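Local coordinates for protein 2-methyl-aconitate isomerase (Shewanella oneidensis, PDB 5K87) that interconverts the trans and cis forms of 2-methyl-aconitate by base-catalysed proton abstraction and bond rotation, a step in propionate breakdown by the 2-methylcitrate cycle, at residues Ile224-Leu234 and His280-Ala288; Val301-Arg311 and Ala352-Thr361. The protein carries 1 engineered substitution. All coordinates share one frame; numbering follows the deposited sequence. Where two conformers were deposited one is given.

Overall arrangement
Interactions 1 and 2 each join a parallel pair of strands, and the two pairs lie edge to edge. Across the sheet the strands run 225-230, 283-288, 308-314 and 352-357; the middle two are antiparallel neighbours, probably bonded from Leu-309 N to Ala-288 O at 2.8 Å. The centres of the contacts are about 15 Å apart. Along the chain they follow in series, 224-234/280-288 closing before 301-311/352-361 opens. Helix 324-334 packs on side chains of both, a wrapping of strands round a helix consistent with the diaminopimelate epimerase-like fold. Interaction 1 supplies Lys-283 to the substrate site, whereas interaction 2 lies near substrate-binding His-319.

Interaction 1: residues Ile224-Leu234 and His280-Ala288; sequences IPTIFINAEDL and HTPKIAFVA
Ile-224 crosses the aliphatic part of Lys-283 at a slant, its CG2 near CG of the lysine and its CD1 3.7 Å from CE. With CG1 swung opposite the backbone N (chi1 -165°), the isoleucine also sets CG1 3.6 Å from Thr-281 CG2, which its CD1 meets as well. Lys-283 bends at chi2 (-62°) and leads its amine away from strand 225-230. There NZ donates to His-280 ND1 at 3.0 Å, somewhat out of the ring plane, and weakly to His-280 O, while Ser-314 OG is its partner on the next strand.

Farther along the same sheet face Phe-228 crosses Val-287 at about a right angle: its CD1 lies 3.8 Å from Val-287 CG1 and equally near Ala-285 CB. Alanine suits this place because its short side chain leaves room for the ring, which Thr-226 CG2 covers on one face. Helix 324-334 closes over this layer. On the reverse face Ile-227 CD1 rests 3.8 Å from Pro-282 CG. The ring of Phe-286 turns an edge to Ala-231 CB, 3.7 Å from its CD2, and helix 249-266 packs on Leu-234 and Ile-284.

Six backbone hydrogen bonds hold the strands parallel, from Lys-283 N on Pro-225 O to Ala-231 N on Val-287 O at 2.8 Å.

A methionine in place of Lys-283 has no amine, and would probably leave His-280 ND1 and Ser-314 OG without that partner. Chemically, then, an isoleucine covers the lysine's methylenes, while His-280 and Ser-314 hold its buried amine, an arrangement consistent with a residue that binds substrate.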
loop_
_atom_site.group_PDB
_atom_site.type_symbol
_atom_site.label_atom_id
_atom_site.label_comp_id
_atom_site.label_asym_id
_atom_site.label_seq_id
_atom_site.Cartn_x
_atom_site.Cartn_y
_atom_site.Cartn_z
ATOM N N ILE A 224 -3.299 3.720 -24.754
ATOM C CA ILE A 224 -4.367 4.374 -24.005
ATOM C C ILE A 224 -4.401 5.796 -24.564
ATOM O O ILE A 224 -3.375 6.288 -25.030
ATOM C CB ILE A 224 -4.059 4.345 -22.479
ATOM C CG1 ILE A 224 -5.289 4.677 -21.616
ATOM C CG2 ILE A 224 -2.860 5.220 -22.135
ATOM C CD1 ILE A 224 -5.211 4.082 -20.198
ATOM N N PRO A 225 -5.572 6.456 -24.564
ATOM C CA PRO A 225 -5.554 7.846 -25.042
ATOM C C PRO A 225 -4.686 8.695 -24.122
ATOM O O PRO A 225 -4.856 8.632 -22.894
ATOM C CB PRO A 225 -7.025 8.272 -24.962
ATOM C CG PRO A 225 -7.799 7.002 -24.964
ATOM C CD PRO A 225 -6.939 5.979 -24.288
ATOM N N THR A 226 -3.761 9.459 -24.700
ATOM C CA THR A 226 -2.761 10.183 -23.931
ATOM C C THR A 226 -2.535 11.576 -24.501
ATOM O O THR A 226 -2.454 11.756 -25.727
ATOM C CB THR A 226 -1.409 9.419 -23.916
ATOM O OG1 THR A 226 -1.621 8.087 -23.433
ATOM C CG2 THR A 226 -0.412 10.113 -23.008
ATOM N N ILE A 227 -2.439 12.553 -23.609
ATOM C CA ILE A 227 -2.094 13.921 -23.947
ATOM C C ILE A 227 -0.664 14.141 -23.496
ATOM O O ILE A 227 -0.370 14.011 -22.307
ATOM C CB ILE A 227 -2.979 14.906 -23.171
ATOM C CG1 ILE A 227 -4.458 14.636 -23.433
ATOM C CG2 ILE A 227 -2.614 16.331 -23.520
ATOM C CD1 ILE A 227 -5.364 15.013 -22.271
ATOM N N PHE A 228 0.224 14.470 -24.435
ATOM C CA PHE A 228 1.604 14.809 -24.120
ATOM C C PHE A 228 1.829 16.312 -24.268
ATOM O O PHE A 228 1.490 16.893 -25.299
ATOM C CB PHE A 228 2.565 14.109 -25.086
ATOM C CG PHE A 228 2.625 12.619 -24.928
ATOM C CD1 PHE A 228 3.330 12.048 -23.878
ATOM C CD2 PHE A 228 2.014 11.787 -25.849
ATOM C CE1 PHE A 228 3.410 10.675 -23.740
ATOM C CE2 PHE A 228 2.086 10.416 -25.716
ATOM C CZ PHE A 228 2.786 9.858 -24.662
ATOM N N ILE A 229 2.404 16.938 -23.255
ATOM C CA ILE A 229 2.763 18.346 -23.353
ATOM C C ILE A 229 4.239 18.500 -23.007
ATOM O O ILE A 229 4.840 17.603 -22.424
ATOM C CB ILE A 229 1.871 19.208 -22.445
ATOM C CG1 ILE A 229 1.885 18.660 -21.018
ATOM C CG2 ILE A 229 0.439 19.241 -22.985
ATOM C CD1 ILE A 229 0.780 19.222 -20.145
ATOM N N ASN A 230 4.840 19.613 -23.404
ATOM C CA ASN A 230 6.238 19.855 -23.100
ATOM C C ASN A 230 6.412 20.281 -21.647
ATOM O O ASN A 230 5.712 21.179 -21.169
ATOM C CB ASN A 230 6.829 20.923 -24.014
ATOM C CG ASN A 230 7.013 20.436 -25.437
ATOM O OD1 ASN A 230 7.229 19.248 -25.681
ATOM N ND2 ASN A 230 6.926 21.359 -26.391
ATOM N N ALA A 231 7.351 19.645 -20.950
ATOM C CA ALA A 231 7.628 19.967 -19.556
ATOM C C ALA A 231 7.833 21.472 -19.347
ATOM O O ALA A 231 7.305 22.055 -18.394
ATOM C CB ALA A 231 8.846 19.201 -19.070
ATOM N N GLU A 232 8.590 22.106 -20.240
ATOM C CA GLU A 232 8.950 23.511 -20.054
ATOM C C GLU A 232 7.744 24.440 -20.097
ATOM O O GLU A 232 7.759 25.498 -19.472
ATOM C CB GLU A 232 10.006 23.956 -21.072
ATOM C CG GLU A 232 9.519 24.022 -22.506
ATOM C CD GLU A 232 10.577 24.571 -23.450
ATOM O OE1 GLU A 232 11.678 24.916 -22.972
ATOM O OE2 GLU A 232 10.308 24.655 -24.666
ATOM N N ASP A 233 6.696 24.044 -20.815
ATOM C CA ASP A 233 5.473 24.843 -20.875
ATOM C C ASP A 233 4.729 24.862 -19.541
ATOM O O ASP A 233 3.830 25.678 -19.333
ATOM C CB ASP A 233 4.551 24.346 -21.991
ATOM C CG ASP A 233 5.137 24.570 -23.372
ATOM O OD1 ASP A 233 6.105 25.356 -23.497
ATOM O OD2 ASP A 233 4.623 23.966 -24.334
ATOM N N LEU A 234 5.108 23.956 -18.647
ATOM C CA LEU A 234 4.535 23.877 -17.311
ATOM C C LEU A 234 5.515 24.356 -16.248
ATOM O O LEU A 234 5.206 24.330 -15.055
ATOM C CB LEU A 234 4.139 22.432 -17.005
ATOM C CG LEU A 234 3.139 21.779 -17.953
ATOM C CD1 LEU A 234 3.160 20.268 -17.779
ATOM C CD2 LEU A 234 1.749 22.335 -17.704
ATOM N N HIS A 280 -9.841 7.931 -15.601
ATOM C CA HIS A 280 -8.858 6.936 -16.024
ATOM C C HIS A 280 -8.319 7.214 -17.416
ATOM O O HIS A 280 -7.148 6.989 -17.692
ATOM C CB HIS A 280 -9.549 5.574 -15.936
ATOM C CG HIS A 280 -8.689 4.386 -16.234
ATOM N ND1 HIS A 280 -7.336 4.312 -15.960
ATOM C CD2 HIS A 280 -9.035 3.175 -16.730
ATOM C CE1 HIS A 280 -6.886 3.119 -16.310
ATOM N NE2 HIS A 280 -7.900 2.410 -16.777
ATOM N N THR A 281 -9.167 7.729 -18.290
ATOM C CA THR A 281 -8.742 8.081 -19.634
ATOM C C THR A 281 -9.324 9.446 -19.986
ATOM O O THR A 281 -10.419 9.785 -19.531
ATOM C CB THR A 281 -9.206 7.015 -20.661
ATOM O OG1 THR A 281 -10.622 6.821 -20.547
ATOM C CG2 THR A 281 -8.526 5.682 -20.415
ATOM N N PRO A 282 -8.590 10.262 -20.752
ATOM C CA PRO A 282 -7.218 10.038 -21.213
ATOM C C PRO A 282 -6.221 10.253 -20.085
ATOM O O PRO A 282 -6.560 10.834 -19.045
ATOM C CB PRO A 282 -7.031 11.139 -22.259
ATOM C CG PRO A 282 -7.887 12.271 -21.739
ATOM C CD PRO A 282 -9.106 11.572 -21.189
ATOM N N LYS A 283 -4.996 9.788 -20.296
ATOM C CA LYS A 283 -3.886 10.117 -19.416
ATOM C C LYS A 283 -3.252 11.431 -19.860
ATOM O O LYS A 283 -3.392 11.842 -21.024
ATOM C CB LYS A 283 -2.839 9.000 -19.475
ATOM C CG LYS A 283 -3.388 7.626 -19.091
ATOM C CD LYS A 283 -3.891 7.575 -17.651
ATOM C CE LYS A 283 -4.295 6.162 -17.243
ATOM N NZ LYS A 283 -4.922 6.148 -15.880
ATOM N N ILE A 284 -2.555 12.089 -18.940
ATOM C CA ILE A 284 -1.756 13.262 -19.270
ATOM C C ILE A 284 -0.308 13.042 -18.837
ATOM O O ILE A 284 -0.040 12.460 -17.778
ATOM C CB ILE A 284 -2.355 14.556 -18.658
ATOM C CG1 ILE A 284 -1.588 15.799 -19.120
ATOM C CG2 ILE A 284 -2.471 14.462 -17.136
ATOM C CD1 ILE A 284 -2.362 17.087 -18.894
ATOM N N ALA A 285 0.620 13.486 -19.677
ATOM C CA ALA A 285 2.046 13.283 -19.463
ATOM C C ALA A 285 2.827 14.479 -19.971
ATOM O O ALA A 285 2.356 15.237 -20.826
ATOM C CB ALA A 285 2.509 12.021 -20.166
ATOM N N PHE A 286 4.025 14.655 -19.445
ATOM C CA PHE A 286 4.898 15.711 -19.932
ATOM C C PHE A 286 6.267 15.170 -20.315
ATOM O O PHE A 286 6.750 14.196 -19.726
ATOM C CB PHE A 286 4.949 16.933 -18.995
ATOM C CG PHE A 286 5.389 16.649 -17.580
ATOM C CD1 PHE A 286 4.475 16.222 -16.625
ATOM C CD2 PHE A 286 6.695 16.892 -17.181
ATOM C CE1 PHE A 286 4.868 16.004 -15.314
ATOM C CE2 PHE A 286 7.087 16.679 -15.869
ATOM C CZ PHE A 286 6.171 16.233 -14.938
ATOM N N VAL A 287 6.868 15.794 -21.330
ATOM C CA VAL A 287 8.068 15.258 -21.962
ATOM C C VAL A 287 9.177 16.302 -22.019
ATOM O O VAL A 287 8.913 17.506 -21.984
ATOM C CB VAL A 287 7.777 14.759 -23.409
ATOM C CG1 VAL A 287 6.632 13.765 -23.405
ATOM C CG2 VAL A 287 7.468 15.925 -24.359
ATOM N N ALA A 288 10.415 15.836 -22.120
ATOM C CA ALA A 288 11.556 16.727 -22.254
ATOM C C ALA A 288 12.720 15.978 -22.879
ATOM O O ALA A 288 12.760 14.747 -22.845
ATOM C CB ALA A 288 11.960 17.273 -20.898
HETATM O O HOH W 1 10.243 20.245 -22.064
#

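Interaction 2: residues Val301-Arg311 and Ala352-Thr361; sequences VAAEDVDLLVR and AVRFGHPSGT
Arg-311 runs over Pro-358, the two side chains sliding past each other in opposite directions. Next after CB, the arginine CG lies 4.0 Å from Pro-358 CG; the bend at chi2 (58°) then lays CD beside Pro-358 CD. NE sits 3.8 Å from the proline CG while giving its hydrogen to Glu-240 O. Beyond it the guanidinium lies flat on the backbone: Pro-358 N is over the centre of one face, 3.7 Å from CZ, and the carbonyl carbon of His-357 is nearer the rim. NH1 reaches Gly-356 O at 2.9 Å, at the edge of the group, in a weak, bent bond; NH2 ends near Pro-358 CA. Tyr-293 adds a cation-pi contact. Proline suits the place because its ring carbons underlie CG, CD and NE, and its peptide nitrogen, which bears no hydrogen, lies under the guanidinium.

At the other end Asp-307 grips the backbone of Arg-354 twice. Its N donates to Arg-354 O at 2.7 Å, and its OD2 accepts Arg-354 N through the anti lone pair, nearly straight at 172°. The carboxylate oxygen thus takes a backbone N-H as a carbonyl would; farther on, Gly-356 N donates to Leu-308 O and Val-310 N to Gly-356 O. Gly-356 suits its position because a CB there would fall 3.0 Å from Leu-309 CD2. Val-306 CG1 meets Thr-361 CG2 at 3.6 Å, whereas Leu-308 and Val-310 pack on Phe-355, towards helix 324-334.

After this parallel pairing, the chain reverses through a type I turn from His-357 to Gly-360, giving a beta hairpin with a two-residue loop, the Pro-358 side chain about 6 Å from that of substrate-binding His-319.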
loop_
_atom_site.group_PDB
_atom_site.type_symbol
_atom_site.label_atom_id
_atom_site.label_comp_id
_atom_site.label_asym_id
_atom_site.label_seq_id
_atom_site.Cartn_x
_atom_site.Cartn_y
_atom_site.Cartn_z
ATOM N N VAL A 301 20.311 8.431 -13.374
ATOM C CA VAL A 301 19.995 8.215 -14.772
ATOM C C VAL A 301 20.749 9.286 -15.544
ATOM O O VAL A 301 20.463 10.469 -15.407
ATOM C CB VAL A 301 18.483 8.365 -15.027
ATOM C CG1 VAL A 301 18.168 8.192 -16.502
ATOM C CG2 VAL A 301 17.699 7.351 -14.200
ATOM N N ALA A 302 21.731 8.869 -16.334
ATOM C CA ALA A 302 22.526 9.804 -17.120
ATOM C C ALA A 302 21.766 10.228 -18.372
ATOM O O ALA A 302 21.015 9.441 -18.939
ATOM C CB ALA A 302 23.863 9.167 -17.497
ATOM N N ALA A 303 21.968 11.465 -18.814
ATOM C CA ALA A 303 21.321 11.939 -20.033
ATOM C C ALA A 303 21.608 10.996 -21.200
ATOM O O ALA A 303 20.733 10.722 -22.020
ATOM C CB ALA A 303 21.773 13.353 -20.360
ATOM N N GLU A 304 22.829 10.471 -21.240
ATOM C CA GLU A 304 23.254 9.556 -22.292
ATOM C C GLU A 304 22.517 8.220 -22.253
ATOM O O GLU A 304 22.525 7.473 -23.234
ATOM C CB GLU A 304 24.765 9.302 -22.203
ATOM C CG GLU A 304 25.639 10.519 -22.492
ATOM C CD GLU A 304 25.616 11.556 -21.377
ATOM O OE1 GLU A 304 25.344 11.187 -20.211
ATOM O OE2 GLU A 304 25.868 12.744 -21.672
ATOM N N ASP A 305 21.888 7.917 -21.120
ATOM C CA ASP A 305 21.186 6.646 -20.956
ATOM C C ASP A 305 19.817 6.639 -21.632
ATOM O O ASP A 305 19.235 5.574 -21.834
ATOM C CB ASP A 305 20.986 6.307 -19.476
ATOM C CG ASP A 305 22.287 6.044 -18.739
ATOM O OD1 ASP A 305 23.314 5.761 -19.393
ATOM O OD2 ASP A 305 22.267 6.110 -17.489
ATOM N N VAL A 306 19.294 7.816 -21.966
ATOM C CA VAL A 306 17.920 7.918 -22.441
ATOM C C VAL A 306 17.798 8.764 -23.695
ATOM O O VAL A 306 18.664 9.593 -23.995
ATOM C CB VAL A 306 16.986 8.508 -21.353
ATOM C CG1 VAL A 306 16.912 7.578 -20.151
ATOM C CG2 VAL A 306 17.448 9.902 -20.954
ATOM N N ASP A 307 16.712 8.547 -24.424
ATOM C CA ASP A 307 16.385 9.340 -25.599
ATOM C C ASP A 307 15.503 10.537 -25.252
ATOM O O ASP A 307 15.452 11.513 -26.001
ATOM C CB ASP A 307 15.689 8.470 -26.644
ATOM C CG ASP A 307 16.575 7.360 -27.146
ATOM O OD1 ASP A 307 17.592 7.671 -27.804
ATOM O OD2 ASP A 307 16.264 6.180 -26.893
ATOM N N LEU A 308 14.789 10.454 -24.131
ATOM C CA LEU A 308 13.923 11.543 -23.672
ATOM C C LEU A 308 13.474 11.249 -22.245
ATOM O O LEU A 308 13.705 10.155 -21.726
ATOM C CB LEU A 308 12.698 11.727 -24.585
ATOM C CG LEU A 308 11.582 10.683 -24.467
ATOM C CD1 LEU A 308 10.304 11.235 -25.069
ATOM C CD2 LEU A 308 11.946 9.368 -25.142
ATOM N N LEU A 309 12.848 12.237 -21.618
ATOM C CA LEU A 309 12.231 12.082 -20.305
ATOM C C LEU A 309 10.727 12.135 -20.465
ATOM O O LEU A 309 10.204 12.962 -21.218
ATOM C CB LEU A 309 12.653 13.226 -19.396
ATOM C CG LEU A 309 14.159 13.375 -19.221
ATOM C CD1 LEU A 309 14.446 14.488 -18.236
ATOM C CD2 LEU A 309 14.807 12.076 -18.778
ATOM N N VAL A 310 10.020 11.252 -19.757
ATOM C CA VAL A 310 8.566 11.321 -19.705
ATOM C C VAL A 310 8.084 11.074 -18.288
ATOM O O VAL A 310 8.508 10.117 -17.634
ATOM C CB VAL A 310 7.877 10.294 -20.636
ATOM C CG1 VAL A 310 6.376 10.576 -20.689
ATOM C CG2 VAL A 310 8.474 10.315 -22.047
ATOM N N ARG A 311 7.201 11.950 -17.825
ATOM C CA ARG A 311 6.508 11.788 -16.551
ATOM C C ARG A 311 5.027 11.731 -16.874
ATOM O O ARG A 311 4.556 12.482 -17.725
ATOM C CB ARG A 311 6.788 12.984 -15.653
ATOM C CG ARG A 311 7.884 12.761 -14.630
ATOM C CD ARG A 311 9.219 12.367 -15.233
ATOM N NE ARG A 311 10.245 12.381 -14.197
ATOM C CZ ARG A 311 11.452 11.836 -14.314
ATOM N NH1 ARG A 311 11.824 11.234 -15.436
ATOM N NH2 ARG A 311 12.296 11.913 -13.304
ATOM N N ALA A 352 12.696 2.585 -31.736
ATOM C CA ALA A 352 12.558 2.392 -30.298
ATOM C C ALA A 352 13.055 3.627 -29.590
ATOM O O ALA A 352 13.827 4.410 -30.161
ATOM C CB ALA A 352 13.357 1.181 -29.834
ATOM N N VAL A 353 12.612 3.812 -28.352
ATOM C CA VAL A 353 13.188 4.807 -27.463
ATOM C C VAL A 353 13.314 4.236 -26.071
ATOM O O VAL A 353 12.500 3.403 -25.642
ATOM C CB VAL A 353 12.356 6.117 -27.374
ATOM C CG1 VAL A 353 12.510 6.955 -28.643
ATOM C CG2 VAL A 353 10.885 5.830 -27.039
ATOM N N ARG A 354 14.340 4.682 -25.364
ATOM C CA ARG A 354 14.437 4.459 -23.937
ATOM C C ARG A 354 14.133 5.788 -23.287
ATOM O O ARG A 354 14.805 6.788 -23.560
ATOM C CB ARG A 354 15.838 3.987 -23.541
ATOM C CG ARG A 354 15.950 3.627 -22.069
ATOM C CD ARG A 354 17.312 3.038 -21.719
ATOM N NE ARG A 354 17.464 1.673 -22.210
ATOM C CZ ARG A 354 16.966 0.603 -21.598
ATOM N NH1 ARG A 354 16.278 0.739 -20.470
ATOM N NH2 ARG A 354 17.153 -0.606 -22.116
ATOM N N PHE A 355 13.116 5.820 -22.438
ATOM C CA PHE A 355 12.773 7.063 -21.774
ATOM C C PHE A 355 13.033 6.975 -20.276
ATOM O O PHE A 355 12.996 5.888 -19.678
ATOM C CB PHE A 355 11.331 7.492 -22.083
ATOM C CG PHE A 355 10.282 6.519 -21.604
ATOM C CD1 PHE A 355 9.760 6.610 -20.317
ATOM C CD2 PHE A 355 9.811 5.520 -22.438
ATOM C CE1 PHE A 355 8.786 5.714 -19.878
ATOM C CE2 PHE A 355 8.840 4.624 -22.002
ATOM C CZ PHE A 355 8.327 4.719 -20.717
ATOM N N GLY A 356 13.303 8.126 -19.678
ATOM C CA GLY A 356 13.492 8.213 -18.249
ATOM C C GLY A 356 12.223 8.646 -17.544
ATOM O O GLY A 356 11.651 9.690 -17.852
ATOM N N HIS A 357 11.805 7.827 -16.582
ATOM C CA HIS A 357 10.653 8.095 -15.730
ATOM C C HIS A 357 11.149 8.212 -14.273
ATOM O O HIS A 357 12.349 8.102 -14.020
ATOM C CB HIS A 357 9.591 6.998 -15.923
ATOM C CG HIS A 357 10.081 5.610 -15.672
ATOM N ND1 HIS A 357 10.332 5.116 -14.406
ATOM C CD2 HIS A 357 10.334 4.594 -16.532
ATOM C CE1 HIS A 357 10.726 3.859 -14.505
ATOM N NE2 HIS A 357 10.736 3.516 -15.780
ATOM N N PRO A 358 10.257 8.479 -13.301
ATOM C CA PRO A 358 10.795 8.721 -11.955
ATOM C C PRO A 358 11.599 7.577 -11.346
ATOM O O PRO A 358 12.482 7.849 -10.539
ATOM C CB PRO A 358 9.535 9.017 -11.137
ATOM C CG PRO A 358 8.646 9.685 -12.123
ATOM C CD PRO A 358 8.839 8.872 -13.381
ATOM N N SER A 359 11.325 6.337 -11.733
ATOM C CA SER A 359 12.016 5.195 -11.137
ATOM C C SER A 359 13.221 4.692 -11.933
ATOM O O SER A 359 13.855 3.720 -11.523
ATOM C CB SER A 359 11.039 4.030 -10.916
ATOM O OG SER A 359 10.136 4.316 -9.862
ATOM N N GLY A 360 13.537 5.339 -13.054
ATOM C CA GLY A 360 14.616 4.869 -13.908
ATOM C C GLY A 360 14.218 4.919 -15.364
ATOM O O GLY A 360 13.623 5.900 -15.815
ATOM N N THR A 361 14.534 3.873 -16.114
ATOM C CA THR A 361 14.310 3.928 -17.554
ATOM C C THR A 361 13.459 2.763 -18.043
ATOM O O THR A 361 13.313 1.756 -17.353
ATOM C CB THR A 361 15.633 3.967 -18.348
ATOM O OG1 THR A 361 16.238 2.672 -18.331
ATOM C CG2 THR A 361 16.594 4.978 -17.749
#